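Local coordinates for phytase (Citrobacter braakii, PDB 3ZHC), which is a member of branch 2 of the histidine phosphatase superfamily, whose fold joins a mixed-sheet alpha/beta domain to a mainly helical one, at residues P49-V54 / S236-I241; G172-Y177 / S217-T222; G230-S235 / H271-D276. The protein carries 2 engineered substitutions. All blocks are in the same frame, centred on the assembly; numbering follows the deposited sequence.

The three contacts form a connected series in which interaction 3 stands in the middle, its centre about 11 Å from the centre of each of the others. Interactions 1 and 3 use successive parts of helix 231-247 and are joined by a probable hydrogen bond from His271 ND1 to Ser236 O (3.2 Å). Interactions 2 and 3 meet through Ser217 OG and Trp232 N, 3.0 Å apart. Interactions 1 and 2 do not touch; their nearest atoms are about 9 Å apart. One formic acid molecule, probably from the crystallisation liquor, is hydrogen-bonded in interaction 2; formic acid also lies about 4 Å from the side chain of Ile241 and from that of Trp232.

Interaction 1 (P49-V54 / S236-I241); sequences PIMKNV and STLTEI. Unlike the reference sequence in segment 49-54: Asn53 (reference Asp).
Met51 and Leu238 lie alongside each other and run in opposite senses, so that CG of Met51 comes within 3.9 Å of CD2 of Leu238. Beyond that point the methionine turns. Its chain is extended as far as the sulfur and then bends at the last torsion (chi3 58°), which swings the terminal methyl onto Ile241. There the approach is tip to tip: Met51 CE and Ile241 CD1 stand 3.5 Å apart, somewhat tighter than ordinary van der Waals contact. The isoleucine is extended to its end (chi2 173°), and that is how its methyl reaches the methionine. One turn earlier, the two methyls of Leu238 divide the work. While CD2 faces Met51, CD1 meets CG2 of Val54 end to end at 4.0 Å.

All four of these side chains are buried, and they meet through carbon contacts alone. The second shell is more polar. Trp59 touches Leu238 and donates its ring NE1 to the carbonyl O of Met51, so it contacts both segments, and Leu192, from helix 182-192, packs on Leu238 as well. Leu234, one turn back on helix 231-247, extends the apolar patch toward Ile50, Met51 and Val54, and Thr199 ties down the backbone of Asn53, a residue that differs from the reference sequence.

The arrangement illustrates how a short helix can be docked on a long one by a few apolar side chains, two pairs meeting end to end and one pair lying alongside. It joins helix 49-53 to helix 231-247 in the helical part of a branch 2 histidine phosphatase fold.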
# COMPACT_ATOMS: atom_id res chain seq x y z
N PRO B 49 31.41 6.20 -8.73
CA PRO B 49 31.45 7.64 -9.00
C PRO B 49 30.09 8.32 -9.04
O PRO B 49 29.95 9.41 -8.52
CB PRO B 49 32.09 7.70 -10.40
CG PRO B 49 32.91 6.55 -10.46
CD PRO B 49 32.18 5.48 -9.76
N ILE B 50 29.10 7.66 -9.66
CA ILE B 50 27.74 8.16 -9.74
C ILE B 50 27.15 8.36 -8.35
O ILE B 50 26.56 9.41 -8.08
CB ILE B 50 26.82 7.24 -10.60
CG1 ILE B 50 27.19 7.38 -12.08
CG2 ILE B 50 25.34 7.58 -10.40
CD1 ILE B 50 26.41 6.46 -13.00
N MET B 51 27.33 7.35 -7.48
CA MET B 51 26.84 7.44 -6.06
C MET B 51 27.44 8.65 -5.36
O MET B 51 26.73 9.37 -4.63
CB MET B 51 27.16 6.16 -5.28
CG MET B 51 26.41 4.95 -5.74
SD MET B 51 27.02 3.40 -5.05
CE MET B 51 26.84 3.73 -3.28
N LYS B 52 28.73 8.88 -5.59
CA LYS B 52 29.42 10.03 -5.01
C LYS B 52 28.93 11.36 -5.60
O LYS B 52 28.81 12.31 -4.87
CB LYS B 52 30.92 9.91 -5.20
CG LYS B 52 31.55 8.77 -4.45
CD LYS B 52 33.01 8.68 -4.78
CE LYS B 52 33.65 7.46 -4.21
NZ LYS B 52 35.06 7.38 -4.70
N ASN B 53 28.65 11.39 -6.91
CA ASN B 53 28.27 12.64 -7.61
C ASN B 53 26.76 13.01 -7.61
O ASN B 53 26.39 14.07 -8.15
CB ASN B 53 28.83 12.61 -9.04
CG ASN B 53 30.38 12.57 -9.07
OD1 ASN B 53 31.06 13.27 -8.31
ND2 ASN B 53 30.93 11.75 -9.94
N VAL B 54 25.91 12.16 -7.02
CA VAL B 54 24.44 12.48 -6.87
C VAL B 54 24.12 13.09 -5.49
O VAL B 54 22.96 13.30 -5.16
CB VAL B 54 23.50 11.26 -7.17
CG1 VAL B 54 23.65 10.86 -8.62
CG2 VAL B 54 23.78 10.10 -6.24
N SER B 236 17.15 2.20 -6.41
CA SER B 236 16.98 0.90 -5.77
C SER B 236 18.18 0.60 -4.88
O SER B 236 18.02 0.13 -3.74
CB SER B 236 16.81 -0.20 -6.83
OG SER B 236 16.51 -1.45 -6.23
N THR B 237 19.38 0.88 -5.39
CA THR B 237 20.61 0.68 -4.63
C THR B 237 20.69 1.65 -3.43
O THR B 237 20.91 1.21 -2.30
CB THR B 237 21.87 0.84 -5.55
OG1 THR B 237 21.84 -0.18 -6.57
CG2 THR B 237 23.16 0.75 -4.75
N LEU B 238 20.49 2.94 -3.69
CA LEU B 238 20.64 3.99 -2.63
C LEU B 238 19.68 3.85 -1.48
O LEU B 238 20.10 3.93 -0.32
CB LEU B 238 20.53 5.39 -3.22
CG LEU B 238 21.57 5.79 -4.28
CD1 LEU B 238 21.47 7.29 -4.55
CD2 LEU B 238 23.01 5.41 -3.88
N THR B 239 18.39 3.64 -1.79
CA THR B 239 17.37 3.48 -0.74
C THR B 239 17.62 2.21 0.10
O THR B 239 17.36 2.21 1.32
CB THR B 239 15.94 3.50 -1.33
OG1 THR B 239 15.82 2.51 -2.34
CG2 THR B 239 15.63 4.88 -1.95
N GLU B 240 18.13 1.15 -0.53
CA GLU B 240 18.52 -0.06 0.20
C GLU B 240 19.70 0.24 1.12
O GLU B 240 19.74 -0.25 2.26
CB GLU B 240 18.84 -1.21 -0.75
CG GLU B 240 19.31 -2.52 -0.10
CD GLU B 240 18.26 -3.24 0.78
OE1 GLU B 240 17.06 -2.85 0.81
OE2 GLU B 240 18.66 -4.23 1.45
N ILE B 241 20.66 1.05 0.63
CA ILE B 241 21.82 1.44 1.45
C ILE B 241 21.33 2.19 2.71
O ILE B 241 21.80 1.90 3.81
CB ILE B 241 22.88 2.25 0.66
CG1 ILE B 241 23.54 1.37 -0.40
CG2 ILE B 241 23.97 2.80 1.60
CD1 ILE B 241 24.47 2.10 -1.35

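Interaction 2 (G172-Y177 / S217-T222); sequences GNIELY and SELKCT. Engineered in segment 217-222: Cys221 (natural residue Val). Unlike the reference sequence in segment 217-222: Leu219 (reference Phe). With FMT (formic acid), chain N.
Ile174 turns both branches of its side chain to use against Ser217 and Leu219. With CG1 anti to the carbonyl carbon (chi1 -58°), CG2 is directed at Ser217, and a second bend (chi2 -55°) carries CD1 round toward Leu219. The inner part of the side chain rests on the serine: CB lies 3.8 Å from the carbonyl O of Ser217, and CG2 is 4.0 Å from its CB. The outer methyl meets the leucine, Ile174 CD1 to Leu219 CG measuring 4.0 Å, where the two side chains cross obliquely. Leu219, which differs from the reference sequence, does not aim its first side-chain bond at the isoleucine; the branch beyond CB brings it nearer.

The surroundings complete this small apolar patch. Leu228 touches Ile174, Ser217 and Leu219 alike, and Leu219 also packs on Ile166 and Leu167 of helix 159-169. Farther along, the engineered Cys221 forms a disulfide with Cys163 of that same helix.

A polar margin accompanies the hydrocarbon contact. The backbone N of Ser217 donates to O2 of a formic acid molecule, N to O2 3.1 Å with an angle of 154° at the hydrogen. Thr178 OG1 bonds to the same molecule, and Ser217 OG is hydrogen-bonded to the backbone N of Trp232. CG of Glu175 approaches the formic acid carbon at 3.8 Å, a contact through the aliphatic stem of the glutamate.

Taken as an example of a helix start laid against the loop that leads into strand 220-222, this contact is held between its segments by dispersion and shape. Ile174 makes an apolar contact with Ser217 CB and Leu219 beside the serine's carbonyl O, while N and OG of Ser217 have polar partners beyond the two segments.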
# COMPACT_ATOMS: atom_id res chain seq x y z
N GLY B 172 3.67 0.05 -20.29
CA GLY B 172 4.00 0.21 -21.73
C GLY B 172 5.25 1.05 -21.97
O GLY B 172 5.86 0.97 -23.05
N ASN B 173 5.62 1.87 -20.96
CA ASN B 173 6.87 2.67 -21.01
C ASN B 173 7.32 3.03 -19.59
O ASN B 173 6.52 3.32 -18.71
CB ASN B 173 6.79 3.90 -21.95
CG ASN B 173 5.54 4.71 -21.79
OD1 ASN B 173 4.45 4.17 -21.69
ND2 ASN B 173 5.69 6.03 -21.79
N ILE B 174 8.65 2.99 -19.39
CA ILE B 174 9.26 3.26 -18.06
C ILE B 174 8.90 4.67 -17.58
O ILE B 174 8.62 4.85 -16.39
CB ILE B 174 10.81 3.05 -18.06
CG1 ILE B 174 11.20 1.61 -18.50
CG2 ILE B 174 11.40 3.36 -16.70
CD1 ILE B 174 10.55 0.51 -17.69
N GLU B 175 8.89 5.65 -18.50
CA GLU B 175 8.52 7.05 -18.16
C GLU B 175 7.17 7.14 -17.44
O GLU B 175 7.05 7.91 -16.50
CB GLU B 175 8.54 7.95 -19.41
CG GLU B 175 9.97 8.18 -19.95
CD GLU B 175 10.04 9.06 -21.21
OE1 GLU B 175 8.97 9.33 -21.82
OE2 GLU B 175 11.16 9.48 -21.59
N LEU B 176 6.17 6.34 -17.87
CA LEU B 176 4.86 6.28 -17.14
C LEU B 176 5.02 5.67 -15.74
O LEU B 176 4.35 6.09 -14.80
CB LEU B 176 3.80 5.48 -17.92
CG LEU B 176 3.25 6.05 -19.24
CD1 LEU B 176 2.20 5.10 -19.81
CD2 LEU B 176 2.67 7.46 -19.08
N TYR B 177 5.91 4.68 -15.61
CA TYR B 177 6.23 4.09 -14.30
C TYR B 177 6.95 5.15 -13.43
O TYR B 177 6.68 5.26 -12.25
CB TYR B 177 7.09 2.83 -14.47
CG TYR B 177 7.00 1.81 -13.36
CD1 TYR B 177 5.80 1.13 -13.11
CD2 TYR B 177 8.12 1.47 -12.58
CE1 TYR B 177 5.69 0.17 -12.11
CE2 TYR B 177 8.03 0.50 -11.55
CZ TYR B 177 6.80 -0.15 -11.33
OH TYR B 177 6.68 -1.10 -10.34
N SER B 217 15.92 6.00 -17.54
CA SER B 217 15.95 4.55 -17.38
C SER B 217 15.31 3.83 -18.55
O SER B 217 14.28 4.25 -19.06
CB SER B 217 15.25 4.15 -16.09
OG SER B 217 15.87 4.74 -14.96
N GLU B 218 15.94 2.74 -18.96
CA GLU B 218 15.43 1.92 -20.03
C GLU B 218 15.84 0.46 -19.77
O GLU B 218 16.95 0.19 -19.31
CB GLU B 218 15.97 2.42 -21.36
CG GLU B 218 15.25 1.85 -22.55
CD GLU B 218 15.71 2.45 -23.87
OE1 GLU B 218 15.68 3.71 -24.01
OE2 GLU B 218 16.10 1.66 -24.78
N LEU B 219 14.93 -0.47 -20.06
CA LEU B 219 15.18 -1.90 -19.84
C LEU B 219 16.29 -2.44 -20.74
O LEU B 219 16.41 -2.04 -21.89
CB LEU B 219 13.90 -2.72 -20.06
CG LEU B 219 12.81 -2.57 -19.00
CD1 LEU B 219 11.44 -2.99 -19.54
CD2 LEU B 219 13.17 -3.36 -17.72
N LYS B 220 17.10 -3.34 -20.17
CA LYS B 220 18.13 -4.09 -20.90
C LYS B 220 17.92 -5.55 -20.54
O LYS B 220 18.02 -5.92 -19.38
CB LYS B 220 19.55 -3.65 -20.52
CG LYS B 220 20.65 -4.44 -21.27
CD LYS B 220 22.05 -4.05 -20.87
CE LYS B 220 23.05 -4.91 -21.63
NZ LYS B 220 24.41 -4.42 -21.49
N CYS B 221 17.64 -6.37 -21.54
CA CYS B 221 17.43 -7.80 -21.34
C CYS B 221 18.35 -8.57 -22.24
O CYS B 221 18.42 -8.30 -23.44
CB CYS B 221 15.98 -8.17 -21.62
SG CYS B 221 14.80 -7.18 -20.70
N THR B 222 19.06 -9.53 -21.66
CA THR B 222 19.94 -10.44 -22.36
C THR B 222 19.45 -11.87 -22.01
O THR B 222 18.57 -12.02 -21.14
CB THR B 222 21.41 -10.20 -21.97
OG1 THR B 222 21.57 -10.39 -20.57
CG2 THR B 222 21.84 -8.77 -22.34
C FMT N . 12.40 7.32 -17.16
O1 FMT N . 12.73 7.53 -15.99
O2 FMT N . 13.21 7.44 -18.07

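Interaction 3 (G230-S235 / H271-D276); sequences GAWSLS and HNAQFD
Trp232 and Ala273 meet at the crossing of two helices in the helical domain, a case of plain helix-helix packing. The axes of segments 231-235 and 271-276 approach to 9.1 Å, with an angle of 118° between their directions. On the tight, buried side the methyl of Ala273 lies obliquely to the indole, its CB 3.9 Å from CZ3 of Trp232. The same methyl also touches CH2 of the ring. Tyr177 and Phe185 pack against the same indole, the latter edge-to-face, while its NE1 is hydrogen-bonded to Thr178 OG1, which helps to fix the ring's rotation.

The other side is looser. Here Gln274, buried but modelled in two conformers, bends across the first turn of helix 231-247 toward Ser233, and the details of its approach are doubtful. Ser233 is partly exposed; its first side-chain bond points away from helix 260-280, although its CB still lies against the glutamine as modelled. Farther along the helix, Ser235 OG donates to Ala231 O at 2.7 Å, and that oxygen receives Ser235 N from the opposite face of its carbonyl plane.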
# COMPACT_ATOMS: atom_id res chain seq x y z
N GLY B 230 19.74 3.33 -14.87
CA GLY B 230 19.32 4.75 -14.86
C GLY B 230 18.92 5.12 -13.45
O GLY B 230 19.35 4.47 -12.49
N ALA B 231 18.11 6.16 -13.32
CA ALA B 231 17.64 6.60 -11.99
C ALA B 231 16.94 5.46 -11.23
O ALA B 231 17.02 5.42 -10.01
CB ALA B 231 16.74 7.79 -12.11
N TRP B 232 16.26 4.56 -11.95
CA TRP B 232 15.60 3.38 -11.32
C TRP B 232 16.58 2.41 -10.58
O TRP B 232 16.40 2.16 -9.39
CB TRP B 232 14.69 2.64 -12.33
CG TRP B 232 13.36 3.25 -12.37
CD1 TRP B 232 12.86 4.06 -13.33
CD2 TRP B 232 12.36 3.10 -11.38
NE1 TRP B 232 11.57 4.44 -13.00
CE2 TRP B 232 11.24 3.86 -11.80
CE3 TRP B 232 12.28 2.40 -10.18
CZ2 TRP B 232 10.06 3.94 -11.05
CZ3 TRP B 232 11.10 2.48 -9.43
CH2 TRP B 232 10.01 3.24 -9.88
N SER B 233 17.58 1.89 -11.28
CA SER B 233 18.59 1.00 -10.63
C SER B 233 19.35 1.71 -9.50
O SER B 233 19.52 1.15 -8.42
CB SER B 233 19.59 0.43 -11.64
OG SER B 233 20.67 -0.24 -10.99
N LEU B 234 19.80 2.94 -9.77
CA LEU B 234 20.53 3.74 -8.77
C LEU B 234 19.69 3.91 -7.50
O LEU B 234 20.15 3.59 -6.40
CB LEU B 234 20.93 5.12 -9.33
CG LEU B 234 21.73 6.08 -8.40
CD1 LEU B 234 23.03 5.44 -7.96
CD2 LEU B 234 21.98 7.46 -9.08
N SER B 235 18.46 4.39 -7.66
CA SER B 235 17.53 4.61 -6.53
C SER B 235 17.26 3.35 -5.72
O SER B 235 17.16 3.42 -4.50
CB SER B 235 16.23 5.18 -7.03
OG SER B 235 16.48 6.46 -7.62
N HIS B 271 12.95 0.89 -4.46
CA HIS B 271 13.63 -0.40 -4.35
C HIS B 271 12.66 -1.57 -4.58
O HIS B 271 12.95 -2.48 -5.38
CB HIS B 271 14.34 -0.51 -2.97
CG HIS B 271 14.86 -1.88 -2.66
ND1 HIS B 271 16.09 -2.32 -3.07
CD2 HIS B 271 14.30 -2.90 -1.96
CE1 HIS B 271 16.27 -3.56 -2.65
NE2 HIS B 271 15.20 -3.93 -1.97
N ASN B 272 11.53 -1.53 -3.87
CA ASN B 272 10.50 -2.58 -3.96
C ASN B 272 9.89 -2.67 -5.35
O ASN B 272 9.64 -3.75 -5.82
CB ASN B 272 9.38 -2.36 -2.93
CG ASN B 272 9.84 -2.62 -1.50
OD1 ASN B 272 10.62 -3.54 -1.23
ND2 ASN B 272 9.35 -1.81 -0.57
N ALA B 273 9.68 -1.51 -6.00
CA ALA B 273 9.16 -1.45 -7.37
C ALA B 273 10.16 -1.94 -8.40
O ALA B 273 9.77 -2.55 -9.38
CB ALA B 273 8.68 -0.01 -7.73
N GLN B 274 11.47 -1.69 -8.19
CA GLN B 274 12.47 -2.17 -9.16
C GLN B 274 12.58 -3.71 -9.06
O GLN B 274 12.66 -4.39 -10.09
CB GLN B 274 13.83 -1.50 -9.02
CG GLN B 274 14.47 -1.29 -10.40
CD GLN B 274 15.90 -1.67 -10.42
OE1 GLN B 274 16.59 -1.49 -11.43
NE2 GLN B 274 16.38 -2.21 -9.31
N PHE B 275 12.55 -4.24 -7.83
CA PHE B 275 12.53 -5.70 -7.60
C PHE B 275 11.24 -6.35 -8.15
O PHE B 275 11.25 -7.48 -8.62
CB PHE B 275 12.73 -6.04 -6.09
CG PHE B 275 14.17 -6.21 -5.70
CD1 PHE B 275 15.06 -5.16 -5.82
CD2 PHE B 275 14.64 -7.43 -5.24
CE1 PHE B 275 16.43 -5.33 -5.46
CE2 PHE B 275 15.95 -7.60 -4.89
CZ PHE B 275 16.87 -6.54 -5.00
N ASP B 276 10.13 -5.61 -8.08
CA ASP B 276 8.87 -6.05 -8.63
C ASP B 276 9.02 -6.29 -10.16
O ASP B 276 8.69 -7.36 -10.67
CB ASP B 276 7.77 -5.04 -8.34
CG ASP B 276 6.38 -5.57 -8.65
OD1 ASP B 276 6.19 -6.79 -8.86
OD2 ASP B 276 5.46 -4.73 -8.70